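Uncharacterized protein (Kribbella flavida, PDB 4LMI) is of unknown function but belongs to the SnoaL-like family of the NTF2 clan and may be a ketosteroid isomerase. Local coordinates at residues 83-97 with 105-117. Sequence-based numbering, arbitrary orientation. Where two conformers were deposited one is given.
Sequences VNLTLGDERLVGVVF and VSRVTDFWPEAYE
Val95 pairs with Phe111 and Phe97 with Thr109 through two-way backbone hydrogen bonds, among them Phe97 N to Thr109 O (2.8 Å); strands 90-97 and 105-111 run antiparallel, their axes 4.7 Å apart. Beyond Phe111 the regular ladder gives way at Pro113, which has no N-H to offer and sets its CD 3.1 Å from Val93 O. On one face of the sheet, Phe97 CE2 lies 3.7 Å from Phe111 CE2, which comes in at the edge of the Phe97 ring, near its plane; the second subunit packs on this face, with its Arg71 making a cation-pi contact to Phe97. This hairpin belongs to the strongly curved sheet of the NTF2-like cone, whose other face meets helix 6-22. There Asp110 OD1 lies against both methyls of Val96, while OD2 is hydrogen-bonded to Tyr39 OH and accepts, from above the carboxylate plane, the Trp112 NE1 hydrogen (3.0 Å from NE1 to OD2). With CG anti to its carbonyl carbon (chi1 -63°), Trp112 brings its benzo ring against Gly94, whose CA sits 3.3 Å from CZ3, and reaches Leu85 CD2, 3.4 Å from CZ3. Replacing Trp112 with alanine would probably open a gap beside Gly94 and Leu85 and cost Asp110 one of its donors.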
ATOM      1  N   VAL B  83      -3.695   5.200  -5.364  1.00 28.11           N
ATOM      2  CA  VAL B  83      -4.417   5.832  -6.457  1.00 26.93           C
ATOM      3  C   VAL B  83      -5.792   5.193  -6.624  1.00 27.68           C
ATOM      4  O   VAL B  83      -5.969   3.990  -6.373  1.00 29.23           O
ATOM      5  CB  VAL B  83      -3.644   5.757  -7.805  1.00 26.88           C
ATOM      6  CG1 VAL B  83      -2.291   6.454  -7.705  1.00 28.44           C
ATOM      7  CG2 VAL B  83      -3.464   4.309  -8.263  1.00 26.93           C
ATOM      8  N   ASN B  84      -6.769   6.008  -7.013  1.00 27.61           N
ATOM      9  CA  ASN B  84      -8.003   5.481  -7.572  1.00 30.93           C
ATOM     10  C   ASN B  84      -7.819   5.305  -9.067  1.00 31.71           C
ATOM     11  O   ASN B  84      -7.492   6.251  -9.776  1.00 34.27           O
ATOM     12  CB  ASN B  84      -9.199   6.386  -7.266  1.00 31.96           C
ATOM     13  CG  ASN B  84      -9.694   6.234  -5.839  1.00 35.04           C
ATOM     14  OD1 ASN B  84      -9.432   5.224  -5.172  1.00 38.74           O
ATOM     15  ND2 ASN B  84     -10.417   7.236  -5.361  1.00 37.22           N
ATOM     16  N   LEU B  85      -8.003   4.076  -9.530  1.00 35.81           N
ATOM     17  CA  LEU B  85      -7.867   3.754 -10.937  1.00 36.46           C
ATOM     18  C   LEU B  85      -9.223   3.405 -11.534  1.00 40.54           C
ATOM     19  O   LEU B  85      -9.977   2.617 -10.961  1.00 46.13           O
ATOM     20  CB  LEU B  85      -6.902   2.580 -11.121  1.00 39.09           C
ATOM     21  CG  LEU B  85      -6.658   2.059 -12.541  1.00 40.37           C
ATOM     22  CD1 LEU B  85      -5.845   3.041 -13.367  1.00 43.39           C
ATOM     23  CD2 LEU B  85      -5.972   0.704 -12.510  1.00 46.39           C
ATOM     24  N   THR B  86      -9.527   4.018 -12.673  1.00 40.48           N
ATOM     25  CA  THR B  86     -10.618   3.582 -13.522  1.00 41.98           C
ATOM     26  C   THR B  86      -9.945   2.840 -14.665  1.00 51.04           C
ATOM     27  O   THR B  86      -9.261   3.448 -15.490  1.00 54.25           O
ATOM     28  CB  THR B  86     -11.453   4.768 -14.042  1.00 47.78           C
ATOM     29  OG1 THR B  86     -11.874   5.576 -12.933  1.00 52.93           O
ATOM     30  CG2 THR B  86     -12.680   4.279 -14.789  1.00 54.69           C
ATOM     31  N   LEU B  87     -10.102   1.518 -14.670  1.00 55.24           N
ATOM     32  CA  LEU B  87      -9.492   0.657 -15.677  1.00 53.29           C
ATOM     33  C   LEU B  87     -10.597   0.055 -16.526  1.00 57.72           C
ATOM     34  O   LEU B  87     -11.211  -0.950 -16.143  1.00 54.25           O
ATOM     35  CB  LEU B  87      -8.652  -0.442 -15.010  1.00 51.98           C
ATOM     36  CG  LEU B  87      -7.840  -1.418 -15.874  1.00 54.13           C
ATOM     37  CD1 LEU B  87      -6.614  -0.739 -16.472  1.00 55.92           C
ATOM     38  CD2 LEU B  87      -7.427  -2.636 -15.059  1.00 47.49           C
ATOM     39  N   GLY B  88     -10.851   0.682 -17.673  1.00 62.90           N
ATOM     40  CA  GLY B  88     -11.978   0.322 -18.524  1.00 60.96           C
ATOM     41  C   GLY B  88     -13.272   0.733 -17.855  1.00 62.77           C
ATOM     42  O   GLY B  88     -13.580   1.925 -17.761  1.00 71.64           O
ATOM     43  N   ASP B  89     -14.021  -0.264 -17.387  0.50 60.49           N
ATOM     44  CA  ASP B  89     -15.285  -0.048 -16.686  0.50 57.47           C
ATOM     45  C   ASP B  89     -15.154  -0.328 -15.189  0.50 59.03           C
ATOM     46  O   ASP B  89     -16.092  -0.089 -14.423  0.50 58.25           O
ATOM     47  CB  ASP B  89     -16.383  -0.934 -17.285  0.50 54.15           C
ATOM     48  CG  ASP B  89     -16.056  -2.414 -17.191  0.50 45.38           C
ATOM     49  OD1 ASP B  89     -14.903  -2.751 -16.852  0.50 52.55           O
ATOM     50  OD2 ASP B  89     -16.952  -3.241 -17.461  0.50 45.58           O
ATOM     51  N   GLU B  90     -13.989  -0.829 -14.784  1.00 54.65           N
ATOM     52  CA  GLU B  90     -13.746  -1.232 -13.404  1.00 53.64           C
ATOM     53  C   GLU B  90     -13.134  -0.112 -12.564  1.00 52.65           C
ATOM     54  O   GLU B  90     -12.239   0.606 -13.018  1.00 55.94           O
ATOM     55  CB  GLU B  90     -12.850  -2.474 -13.374  1.00 61.68           C
ATOM     56  CG  GLU B  90     -12.706  -3.111 -12.001  1.00 62.69           C
ATOM     57  CD  GLU B  90     -12.042  -4.472 -12.047  1.00 68.17           C
ATOM     58  OE1 GLU B  90     -12.499  -5.339 -12.825  1.00 75.88           O
ATOM     59  OE2 GLU B  90     -11.072  -4.679 -11.293  1.00 56.94           O
ATOM     60  N   ARG B  91     -13.642   0.030 -11.342  1.00 45.11           N
ATOM     61  CA  ARG B  91     -13.071   0.936 -10.350  1.00 45.41           C
ATOM     62  C   ARG B  91     -12.134   0.125  -9.456  1.00 46.39           C
ATOM     63  O   ARG B  91     -12.548  -0.858  -8.822  1.00 46.03           O
ATOM     64  CB  ARG B  91     -14.175   1.626  -9.542  1.00 48.41           C
ATOM     65  CG  ARG B  91     -15.179   2.392 -10.397  1.00 53.24           C
ATOM     66  CD  ARG B  91     -14.871   3.879 -10.452  1.00 63.81           C
ATOM     67  NE  ARG B  91     -15.637   4.624  -9.451  1.00 71.94           N
ATOM     68  CZ  ARG B  91     -15.479   5.918  -9.183  1.00 64.23           C
ATOM     69  NH1 ARG B  91     -14.577   6.630  -9.819  1.00 67.02           N
ATOM     70  NH2 ARG B  91     -16.234   6.492  -8.253  1.00 83.42           N
ATOM     71  N   LEU B  92     -10.874   0.548  -9.424  0.50 46.73           N
ATOM     72  CA  LEU B  92      -9.796  -0.173  -8.757  0.50 45.30           C
ATOM     73  C   LEU B  92      -9.021   0.761  -7.843  0.50 36.97           C
ATOM     74  O   LEU B  92      -9.123   1.980  -7.958  0.50 36.47           O
ATOM     75  CB  LEU B  92      -8.831  -0.723  -9.805  0.50 49.78           C
ATOM     76  CG  LEU B  92      -9.105  -2.097 -10.402  0.50 49.93           C
ATOM     77  CD1 LEU B  92      -9.032  -2.026 -11.914  0.50 46.90           C
ATOM     78  CD2 LEU B  92      -8.119  -3.115  -9.851  0.50 51.51           C
ATOM     79  N   VAL B  93      -8.240   0.176  -6.941  1.00 33.79           N
ATOM     80  CA  VAL B  93      -7.292   0.941  -6.136  1.00 30.57           C
ATOM     81  C   VAL B  93      -5.893   0.377  -6.369  1.00 28.79           C
ATOM     82  O   VAL B  93      -5.704  -0.839  -6.472  1.00 29.47           O
ATOM     83  CB  VAL B  93      -7.661   0.951  -4.634  1.00 34.22           C
ATOM     84  CG1 VAL B  93      -6.532   1.527  -3.786  1.00 37.08           C
ATOM     85  CG2 VAL B  93      -8.938   1.749  -4.410  1.00 32.49           C
ATOM     86  N   GLY B  94      -4.924   1.270  -6.503  1.00 27.28           N
ATOM     87  CA  GLY B  94      -3.531   0.863  -6.570  1.00 25.62           C
ATOM     88  C   GLY B  94      -2.800   1.376  -5.354  1.00 25.22           C
ATOM     89  O   GLY B  94      -3.101   2.457  -4.857  1.00 25.84           O
ATOM     90  N   VAL B  95      -1.865   0.577  -4.857  1.00 24.46           N
ATOM     91  CA  VAL B  95      -0.949   1.024  -3.828  1.00 23.74           C
ATOM     92  C   VAL B  95       0.424   0.692  -4.371  1.00 22.95           C
ATOM     93  O   VAL B  95       0.721  -0.468  -4.658  1.00 24.47           O
ATOM     94  CB  VAL B  95      -1.165   0.335  -2.467  1.00 24.39           C
ATOM     95  CG1 VAL B  95      -0.172   0.886  -1.454  1.00 29.63           C
ATOM     96  CG2 VAL B  95      -2.591   0.539  -1.966  1.00 26.10           C
ATOM     97  N   VAL B  96       1.242   1.725  -4.525  1.00 22.95           N
ATOM     98  CA  VAL B  96       2.524   1.613  -5.210  1.00 21.58           C
ATOM     99  C   VAL B  96       3.653   2.059  -4.289  1.00 21.69           C
ATOM    100  O   VAL B  96       3.596   3.151  -3.718  1.00 21.93           O
ATOM    101  CB  VAL B  96       2.542   2.481  -6.490  1.00 21.05           C
ATOM    102  CG1 VAL B  96       3.892   2.387  -7.190  1.00 20.53           C
ATOM    103  CG2 VAL B  96       1.427   2.068  -7.443  1.00 22.42           C
ATOM    104  N   PHE B  97       4.677   1.219  -4.152  1.00 20.27           N
ATOM    105  CA  PHE B  97       5.877   1.596  -3.414  1.00 21.42           C
ATOM    106  C   PHE B  97       6.979   1.950  -4.388  1.00 21.79           C
ATOM    107  O   PHE B  97       7.269   1.184  -5.310  1.00 21.93           O
ATOM    108  CB  PHE B  97       6.336   0.481  -2.476  1.00 20.64           C
ATOM    109  CG  PHE B  97       5.379   0.217  -1.345  1.00 22.64           C
ATOM    110  CD1 PHE B  97       5.428   0.981  -0.179  1.00 21.36           C
ATOM    111  CD2 PHE B  97       4.422  -0.787  -1.447  1.00 23.70           C
ATOM    112  CE1 PHE B  97       4.544   0.741   0.862  1.00 23.01           C
ATOM    113  CE2 PHE B  97       3.532  -1.033  -0.406  1.00 26.62           C
ATOM    114  CZ  PHE B  97       3.592  -0.268   0.749  1.00 25.34           C
ATOM    115  N   VAL B 105      13.749   7.070 -10.195  1.00 20.52           N
ATOM    116  CA  VAL B 105      12.962   5.946  -9.692  1.00 20.01           C
ATOM    117  C   VAL B 105      13.710   4.646 -10.005  1.00 20.60           C
ATOM    118  O   VAL B 105      13.901   4.287 -11.174  1.00 21.98           O
ATOM    119  CB  VAL B 105      11.541   5.950 -10.301  1.00 19.98           C
ATOM    120  CG1 VAL B 105      10.772   4.679  -9.953  1.00 19.33           C
ATOM    121  CG2 VAL B 105      10.772   7.179  -9.836  1.00 23.82           C
ATOM    122  N   SER B 106      14.116   3.956  -8.944  0.50 20.26           N
ATOM    123  CA  SER B 106      14.928   2.750  -9.040  0.50 19.91           C
ATOM    124  C   SER B 106      14.099   1.465  -8.917  0.50 20.48           C
ATOM    125  O   SER B 106      14.415   0.453  -9.540  0.50 21.54           O
ATOM    126  CB  SER B 106      16.012   2.791  -7.964  0.50 19.08           C
ATOM    127  OG  SER B 106      16.768   1.602  -7.937  0.50 16.58           O
ATOM    128  N   ARG B 107      13.046   1.509  -8.103  1.00 21.38           N
ATOM    129  CA  ARG B 107      12.165   0.359  -7.903  1.00 20.27           C
ATOM    130  C   ARG B 107      10.723   0.817  -7.889  1.00 20.91           C
ATOM    131  O   ARG B 107      10.409   1.885  -7.349  1.00 21.65           O
ATOM    132  CB  ARG B 107      12.491  -0.371  -6.597  1.00 23.21           C
ATOM    133  CG  ARG B 107      13.898  -0.948  -6.551  1.00 24.93           C
ATOM    134  CD  ARG B 107      14.181  -1.710  -5.271  1.00 27.89           C
ATOM    135  NE  ARG B 107      15.587  -2.101  -5.227  1.00 35.33           N
ATOM    136  CZ  ARG B 107      16.059  -3.277  -5.639  1.00 34.64           C
ATOM    137  NH1 ARG B 107      15.238  -4.206  -6.114  1.00 35.63           N
ATOM    138  NH2 ARG B 107      17.358  -3.527  -5.565  1.00 39.13           N
ATOM    139  N   VAL B 108       9.856   0.015  -8.499  1.00 19.39           N
ATOM    140  CA  VAL B 108       8.411   0.242  -8.466  1.00 20.88           C
ATOM    141  C   VAL B 108       7.792  -1.090  -8.076  1.00 20.64           C
ATOM    142  O   VAL B 108       8.052  -2.095  -8.724  1.00 22.26           O
ATOM    143  CB  VAL B 108       7.860   0.679  -9.851  1.00 20.58           C
ATOM    144  CG1 VAL B 108       6.340   0.824  -9.832  1.00 20.51           C
ATOM    145  CG2 VAL B 108       8.504   1.977 -10.322  1.00 22.72           C
ATOM    146  N   THR B 109       7.000  -1.107  -7.009  1.00 21.22           N
ATOM    147  CA  THR B 109       6.266  -2.312  -6.632  1.00 20.71           C
ATOM    148  C   THR B 109       4.791  -1.953  -6.556  1.00 20.92           C
ATOM    149  O   THR B 109       4.391  -1.143  -5.715  1.00 20.92           O
ATOM    150  CB  THR B 109       6.791  -2.910  -5.307  1.00 21.63           C
ATOM    151  OG1 THR B 109       8.184  -3.203  -5.451  1.00 25.86           O
ATOM    152  CG2 THR B 109       6.066  -4.202  -4.953  1.00 20.76           C
ATOM    153  N   ASP B 110       4.013  -2.550  -7.462  1.00 22.26           N
ATOM    154  CA  ASP B 110       2.591  -2.256  -7.658  1.00 22.15           C
ATOM    155  C   ASP B 110       1.736  -3.296  -6.959  1.00 21.26           C
ATOM    156  O   ASP B 110       1.977  -4.499  -7.113  1.00 22.57           O
ATOM    157  CB  ASP B 110       2.240  -2.347  -9.151  1.00 23.62           C
ATOM    158  CG  ASP B 110       2.351  -1.018  -9.897  1.00 23.94           C
ATOM    159  OD1 ASP B 110       3.061  -0.090  -9.455  1.00 22.64           O
ATOM    160  OD2 ASP B 110       1.725  -0.924 -10.980  1.00 25.76           O
ATOM    161  N   PHE B 111       0.734  -2.827  -6.214  1.00 22.45           N
ATOM    162  CA  PHE B 111      -0.357  -3.663  -5.719  1.00 24.07           C
ATOM    163  C   PHE B 111      -1.667  -3.126  -6.274  1.00 24.40           C
ATOM    164  O   PHE B 111      -1.881  -1.910  -6.297  1.00 22.99           O
ATOM    165  CB  PHE B 111      -0.418  -3.637  -4.189  1.00 24.09           C
ATOM    166  CG  PHE B 111       0.765  -4.273  -3.524  1.00 23.53           C
ATOM    167  CD1 PHE B 111       0.812  -5.656  -3.339  1.00 24.74           C
ATOM    168  CD2 PHE B 111       1.833  -3.493  -3.074  1.00 22.18           C
ATOM    169  CE1 PHE B 111       1.903  -6.252  -2.720  1.00 24.64           C
ATOM    170  CE2 PHE B 111       2.927  -4.085  -2.454  1.00 24.50           C
ATOM    171  CZ  PHE B 111       2.961  -5.467  -2.280  1.00 24.47           C
ATOM    172  N   TRP B 112      -2.538  -4.031  -6.717  1.00 25.31           N
ATOM    173  CA  TRP B 112      -3.848  -3.648  -7.245  1.00 25.91           C
ATOM    174  C   TRP B 112      -4.942  -4.390  -6.535  1.00 26.30           C
ATOM    175  O   TRP B 112      -5.492  -5.349  -7.077  1.00 29.53           O
ATOM    176  CB  TRP B 112      -3.893  -3.857  -8.758  1.00 27.95           C
ATOM    177  CG  TRP B 112      -2.893  -2.960  -9.435  1.00 28.59           C
ATOM    178  CD1 TRP B 112      -1.621  -3.290  -9.896  1.00 30.16           C
ATOM    179  CD2 TRP B 112      -3.027  -1.521  -9.676  1.00 31.51           C
ATOM    180  NE1 TRP B 112      -0.989  -2.186 -10.416  1.00 29.96           N
ATOM    181  CE2 TRP B 112      -1.776  -1.092 -10.313  1.00 30.59           C
ATOM    182  CE3 TRP B 112      -4.028  -0.580  -9.452  1.00 33.58           C
ATOM    183  CZ2 TRP B 112      -1.563   0.225 -10.702  1.00 32.22           C
ATOM    184  CZ3 TRP B 112      -3.797   0.744  -9.842  1.00 35.37           C
ATOM    185  CH2 TRP B 112      -2.593   1.134 -10.452  1.00 34.43           C
ATOM    186  N   PRO B 113      -5.259  -3.969  -5.292  1.00 25.64           N
ATOM    187  CA  PRO B 113      -6.310  -4.656  -4.547  1.00 25.15           C
ATOM    188  C   PRO B 113      -7.651  -4.479  -5.235  1.00 27.95           C
ATOM    189  O   PRO B 113      -7.934  -3.403  -5.775  1.00 31.99           O
ATOM    190  CB  PRO B 113      -6.305  -3.949  -3.185  1.00 26.78           C
ATOM    191  CG  PRO B 113      -5.640  -2.631  -3.424  1.00 29.64           C
ATOM    192  CD  PRO B 113      -4.629  -2.902  -4.493  1.00 26.85           C
ATOM    193  N   GLU B 114      -8.443  -5.546  -5.240  1.00 31.09           N
ATOM    194  CA  GLU B 114      -9.788  -5.530  -5.823  1.00 34.17           C
ATOM    195  C   GLU B 114     -10.819  -5.838  -4.754  1.00 33.59           C
ATOM    196  O   GLU B 114     -10.495  -6.450  -3.737  1.00 32.43           O
ATOM    197  CB  GLU B 114      -9.890  -6.547  -6.961  1.00 35.67           C
ATOM    198  CG  GLU B 114      -8.944  -6.241  -8.109  1.00 39.81           C
ATOM    199  CD  GLU B 114      -9.092  -7.183  -9.277  1.00 41.60           C
ATOM    200  OE1 GLU B 114      -8.692  -8.356  -9.150  1.00 45.35           O
ATOM    201  OE2 GLU B 114      -9.590  -6.738 -10.331  1.00 46.04           O
ATOM    202  N   ALA B 115     -12.060  -5.413  -4.985  1.00 35.56           N
ATOM    203  CA  ALA B 115     -13.158  -5.699  -4.058  1.00 35.53           C
ATOM    204  C   ALA B 115     -13.301  -7.207  -3.845  1.00 33.36           C
ATOM    205  O   ALA B 115     -13.024  -7.991  -4.748  1.00 35.59           O
ATOM    206  CB  ALA B 115     -14.462  -5.104  -4.575  1.00 36.48           C
ATOM    207  N   TYR B 116     -13.688  -7.605  -2.637  1.00 33.03           N
ATOM    208  CA  TYR B 116     -14.004  -9.008  -2.343  1.00 36.01           C
ATOM    209  C   TYR B 116     -15.045  -9.084  -1.235  1.00 37.08           C
ATOM    210  O   TYR B 116     -15.236  -8.117  -0.493  1.00 36.52           O
ATOM    211  CB  TYR B 116     -12.746  -9.832  -1.991  1.00 35.54           C
ATOM    212  CG  TYR B 116     -12.037  -9.460  -0.695  1.00 34.80           C
ATOM    213  CD1 TYR B 116     -12.385 -10.064   0.519  1.00 35.37           C
ATOM    214  CD2 TYR B 116     -10.998  -8.530  -0.689  1.00 33.27           C
ATOM    215  CE1 TYR B 116     -11.732  -9.736   1.702  1.00 34.38           C
ATOM    216  CE2 TYR B 116     -10.337  -8.196   0.490  1.00 32.99           C
ATOM    217  CZ  TYR B 116     -10.710  -8.798   1.681  1.00 33.79           C
ATOM    218  OH  TYR B 116     -10.058  -8.464   2.851  1.00 31.26           O
ATOM    219  N   GLU B 117     -15.728 -10.221  -1.141  1.00 38.29           N
ATOM    220  CA  GLU B 117     -16.702 -10.441  -0.075  1.00 40.34           C
ATOM    221  C   GLU B 117     -16.003 -10.780   1.236  1.00 34.73           C
ATOM    222  O   GLU B 117     -15.154 -11.672   1.275  1.00 40.32           O
ATOM    223  CB  GLU B 117     -17.702 -11.539  -0.453  1.00 46.10           C
ATOM    224  CG  GLU B 117     -18.873 -11.047  -1.289  1.00 56.95           C
ATOM    225  CD  GLU B 117     -19.682  -9.961  -0.597  1.00 57.39           C
ATOM    226  OE1 GLU B 117     -20.017 -10.122   0.599  1.00 62.97           O
ATOM    227  OE2 GLU B 117     -19.987  -8.944  -1.252  1.00 66.15           O
TER
HETATM  228  O   HOH W   1     -12.446  -3.953  -7.533  1.00 42.83           O
HETATM  229  O   HOH W   2       9.529  -0.672  -4.688  1.00 31.79           O